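Local coordinates for Hpy188I (Helicobacter pylori, PDB 3OQG), which cuts double-stranded DNA as a restriction endonuclease of the GIY-YIG nuclease family, probably with the help of a metal ion, at residues A[140-148]-A[153-162]. Residues are numbered along the deposited sequence; the frame is centred on the assembly and turned at random. Where two conformers were deposited one is given.
Sequences TYTLFGKTY and STSKRAENVI. With NA (sodium ion), chain E; nucleotides of chain C.
Tyr-141 reaches from the hairpin across Arg-157, bringing OH to 3.1 Å from Arg-157 CB, and this is the tightly packed part of the contact. In the conformer modelled here, the methyl CG2 of Thr-154 sits over one face of the Tyr-141 ring, 3.9 Å from its centroid, a CH-pi contact; CB of Tyr-148 covers the opposite face. Leu-143 runs in beside them, its CD1 3.9 Å from Ala-158 CB and also against Arg-157 CG. With CG anti to the backbone N (chi1 176°), Arg-157 lays that carbon over a face of the Tyr-148 ring; two later bends swing the guanidinium round until its plane is 6° from that of the Tyr-141 ring, the two meeting at their edges, with Tyr-141 OH at the guanidinium edge. Asp-150 gathers both polar ends, hydrogen-bonding Tyr-141 OH and forming a salt bridge with Arg-157 NE. Packing is looser towards the turn and the more solvent-accessible Tyr-148 side: Phe-144 CZ lies 4.0 Å from Ile-162 CD1, although Tyr-148 OH still comes to 3.3 Å from Val-161 CG2.

The helix turns its other side to the DNA: Lys-156 NZ hydrogen-bonds phosphate OP1 of DA8 of chain C. There Glu-159, a calcium ligand in a structure of this protein, binds a sodium ion through OE2. The two-stranded hairpin, closed by a type I' turn from Leu-143 to Lys-146, thus backs the start of helix 154-170, apart from its own chain's five-stranded sheet and against the second subunit, whose Tyr-37 and Tyr-40 meet Phe-144 edge-to-face.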
# COMPACT_ATOMS: atom_id res chain seq x y z
N THR A 140 21.86 -4.59 -0.30
CA THR A 140 22.11 -4.58 1.13
C THR A 140 22.04 -3.13 1.61
O THR A 140 22.44 -2.21 0.90
CB THR A 140 23.49 -5.17 1.47
OG1 THR A 140 24.52 -4.35 0.90
CG2 THR A 140 23.61 -6.59 0.94
N TYR A 141 21.51 -2.93 2.81
CA TYR A 141 21.40 -1.59 3.39
C TYR A 141 21.60 -1.64 4.89
O TYR A 141 21.48 -2.70 5.51
CB TYR A 141 20.08 -0.92 3.03
CG TYR A 141 18.81 -1.63 3.45
CD1 TYR A 141 18.19 -1.34 4.66
CD2 TYR A 141 18.19 -2.56 2.61
CE1 TYR A 141 16.99 -1.97 5.03
CE2 TYR A 141 17.00 -3.20 2.99
CZ TYR A 141 16.41 -2.89 4.19
OH TYR A 141 15.25 -3.50 4.57
N THR A 142 21.93 -0.48 5.45
CA THR A 142 22.22 -0.36 6.87
C THR A 142 21.19 0.52 7.56
O THR A 142 20.78 1.56 7.03
CB THR A 142 23.62 0.24 7.10
OG1 THR A 142 24.59 -0.60 6.46
CG2 THR A 142 23.94 0.33 8.59
N LEU A 143 20.75 0.07 8.73
CA LEU A 143 19.84 0.83 9.57
C LEU A 143 20.28 0.65 11.01
O LEU A 143 20.31 -0.48 11.51
CB LEU A 143 18.39 0.35 9.42
CG LEU A 143 17.61 0.72 8.17
CD1 LEU A 143 16.28 -0.01 8.16
CD2 LEU A 143 17.40 2.24 8.09
N PHE A 144 20.64 1.75 11.66
CA PHE A 144 21.03 1.73 13.06
C PHE A 144 22.15 0.71 13.31
O PHE A 144 22.12 -0.06 14.28
CB PHE A 144 19.80 1.45 13.93
CG PHE A 144 18.60 2.25 13.51
CD1 PHE A 144 18.61 3.63 13.60
CD2 PHE A 144 17.46 1.62 13.02
CE1 PHE A 144 17.51 4.38 13.22
CE2 PHE A 144 16.35 2.36 12.63
CZ PHE A 144 16.37 3.75 12.73
N GLY A 145 23.13 0.71 12.40
CA GLY A 145 24.31 -0.15 12.52
C GLY A 145 24.10 -1.63 12.23
O GLY A 145 25.01 -2.43 12.46
N LYS A 146 22.93 -2.01 11.73
CA LYS A 146 22.68 -3.39 11.35
C LYS A 146 22.41 -3.47 9.85
O LYS A 146 21.86 -2.54 9.26
CB LYS A 146 21.51 -3.98 12.15
CG LYS A 146 21.11 -5.38 11.70
CD LYS A 146 20.28 -6.14 12.72
CE LYS A 146 19.70 -7.41 12.10
NZ LYS A 146 18.55 -7.95 12.88
N THR A 147 22.81 -4.59 9.24
CA THR A 147 22.70 -4.77 7.80
C THR A 147 21.50 -5.65 7.43
O THR A 147 21.20 -6.64 8.11
CB THR A 147 23.99 -5.37 7.21
OG1 THR A 147 25.10 -4.52 7.54
CG2 THR A 147 23.90 -5.51 5.69
N TYR A 148 20.84 -5.28 6.33
CA TYR A 148 19.65 -5.97 5.86
C TYR A 148 19.79 -6.25 4.37
O TYR A 148 20.46 -5.51 3.66
CB TYR A 148 18.41 -5.09 6.09
CG TYR A 148 18.14 -4.83 7.54
CD1 TYR A 148 17.29 -5.66 8.27
CD2 TYR A 148 18.77 -3.77 8.20
CE1 TYR A 148 17.06 -5.43 9.62
CE2 TYR A 148 18.54 -3.54 9.54
CZ TYR A 148 17.69 -4.38 10.25
OH TYR A 148 17.46 -4.15 11.58
N SER A 153 11.25 -1.60 1.32
CA SER A 153 11.83 -0.24 1.25
C SER A 153 12.53 0.04 2.57
O SER A 153 12.18 -0.54 3.60
CB SER A 153 10.75 0.82 1.02
OG SER A 153 9.89 0.98 2.13
N THR A 154 13.52 0.93 2.56
CA THR A 154 14.29 1.19 3.78
C THR A 154 13.41 1.87 4.83
O THR A 154 13.58 1.63 6.03
CB THR A 154 15.60 1.99 3.53
OG1 THR A 154 15.28 3.27 2.99
CG2 THR A 154 16.52 1.23 2.58
N SER A 155 12.45 2.68 4.39
CA SER A 155 11.53 3.34 5.31
C SER A 155 10.60 2.33 5.98
O SER A 155 10.33 2.46 7.17
CB SER A 155 10.76 4.48 4.66
OG SER A 155 9.82 4.05 3.70
N LYS A 156 10.11 1.34 5.22
CA LYS A 156 9.29 0.27 5.82
C LYS A 156 10.08 -0.59 6.79
O LYS A 156 9.59 -0.88 7.89
CB LYS A 156 8.60 -0.60 4.76
CG LYS A 156 7.55 -1.56 5.39
CD LYS A 156 6.62 -2.17 4.37
CE LYS A 156 5.95 -3.44 4.94
NZ LYS A 156 5.08 -3.18 6.09
N ARG A 157 11.28 -1.01 6.43
CA ARG A 157 12.09 -1.80 7.35
C ARG A 157 12.39 -0.99 8.62
O ARG A 157 12.27 -1.52 9.72
CB ARG A 157 13.38 -2.29 6.70
CG ARG A 157 14.32 -3.05 7.64
CD ARG A 157 13.64 -4.26 8.30
NE ARG A 157 13.25 -5.28 7.32
CZ ARG A 157 12.23 -6.14 7.45
NH1 ARG A 157 11.43 -6.12 8.52
NH2 ARG A 157 11.97 -7.01 6.48
N ALA A 158 12.73 0.28 8.46
CA ALA A 158 13.03 1.15 9.60
C ALA A 158 11.83 1.25 10.54
O ALA A 158 12.00 1.18 11.75
CB ALA A 158 13.46 2.56 9.13
N GLU A 159 10.64 1.41 9.96
CA GLU A 159 9.40 1.48 10.73
C GLU A 159 9.18 0.18 11.50
O GLU A 159 8.76 0.20 12.66
CB GLU A 159 8.22 1.70 9.80
CG GLU A 159 6.84 1.61 10.45
CD GLU A 159 5.78 1.32 9.44
OE1 GLU A 159 5.71 0.18 8.94
OE2 GLU A 159 5.00 2.24 9.09
N ASN A 160 9.46 -0.94 10.84
CA ASN A 160 9.30 -2.25 11.46
C ASN A 160 10.23 -2.45 12.66
O ASN A 160 9.79 -2.91 13.72
CB ASN A 160 9.52 -3.35 10.43
CG ASN A 160 9.44 -4.71 11.05
OD1 ASN A 160 10.46 -5.35 11.27
ND2 ASN A 160 8.24 -5.13 11.40
N VAL A 161 11.51 -2.12 12.47
CA VAL A 161 12.52 -2.23 13.50
C VAL A 161 12.15 -1.37 14.71
O VAL A 161 12.20 -1.81 15.86
CB VAL A 161 13.92 -1.83 12.95
CG1 VAL A 161 14.95 -1.71 14.06
CG2 VAL A 161 14.40 -2.85 11.90
N ILE A 162 11.75 -0.13 14.42
CA ILE A 162 11.37 0.82 15.45
C ILE A 162 10.13 0.35 16.23
O ILE A 162 10.12 0.41 17.45
CB ILE A 162 11.16 2.23 14.84
CG1 ILE A 162 12.51 2.82 14.44
CG2 ILE A 162 10.44 3.16 15.82
CD1 ILE A 162 12.42 4.08 13.54
NA NA E . 2.78 1.79 8.69
P DA C 8 3.60 -6.59 5.47
OP1 DA C 8 4.62 -5.94 6.34
OP2 DA C 8 3.97 -7.79 4.67
O5' DA C 8 2.34 -6.92 6.37
C5' DA C 8 1.68 -5.87 7.08
C4' DA C 8 0.40 -6.38 7.68
O4' DA C 8 -0.47 -6.86 6.65
C3' DA C 8 0.57 -7.54 8.66
O3' DA C 8 0.45 -7.03 9.99
C2' DA C 8 -0.56 -8.50 8.30
C1' DA C 8 -1.38 -7.75 7.26
N9 DA C 8 -1.98 -8.58 6.22
C8 DA C 8 -1.36 -9.21 5.17
N7 DA C 8 -2.19 -9.88 4.40
C5 DA C 8 -3.43 -9.67 4.98
C6 DA C 8 -4.73 -10.11 4.65
N6 DA C 8 -5.00 -10.87 3.58
N1 DA C 8 -5.74 -9.73 5.45
C2 DA C 8 -5.47 -8.95 6.52
N3 DA C 8 -4.30 -8.47 6.93
C4 DA C 8 -3.31 -8.87 6.11
O HOH W 1 3.36 0.04 7.23
O HOH W 2 2.07 -0.42 9.83
O HOH W 3 1.70 2.60 10.65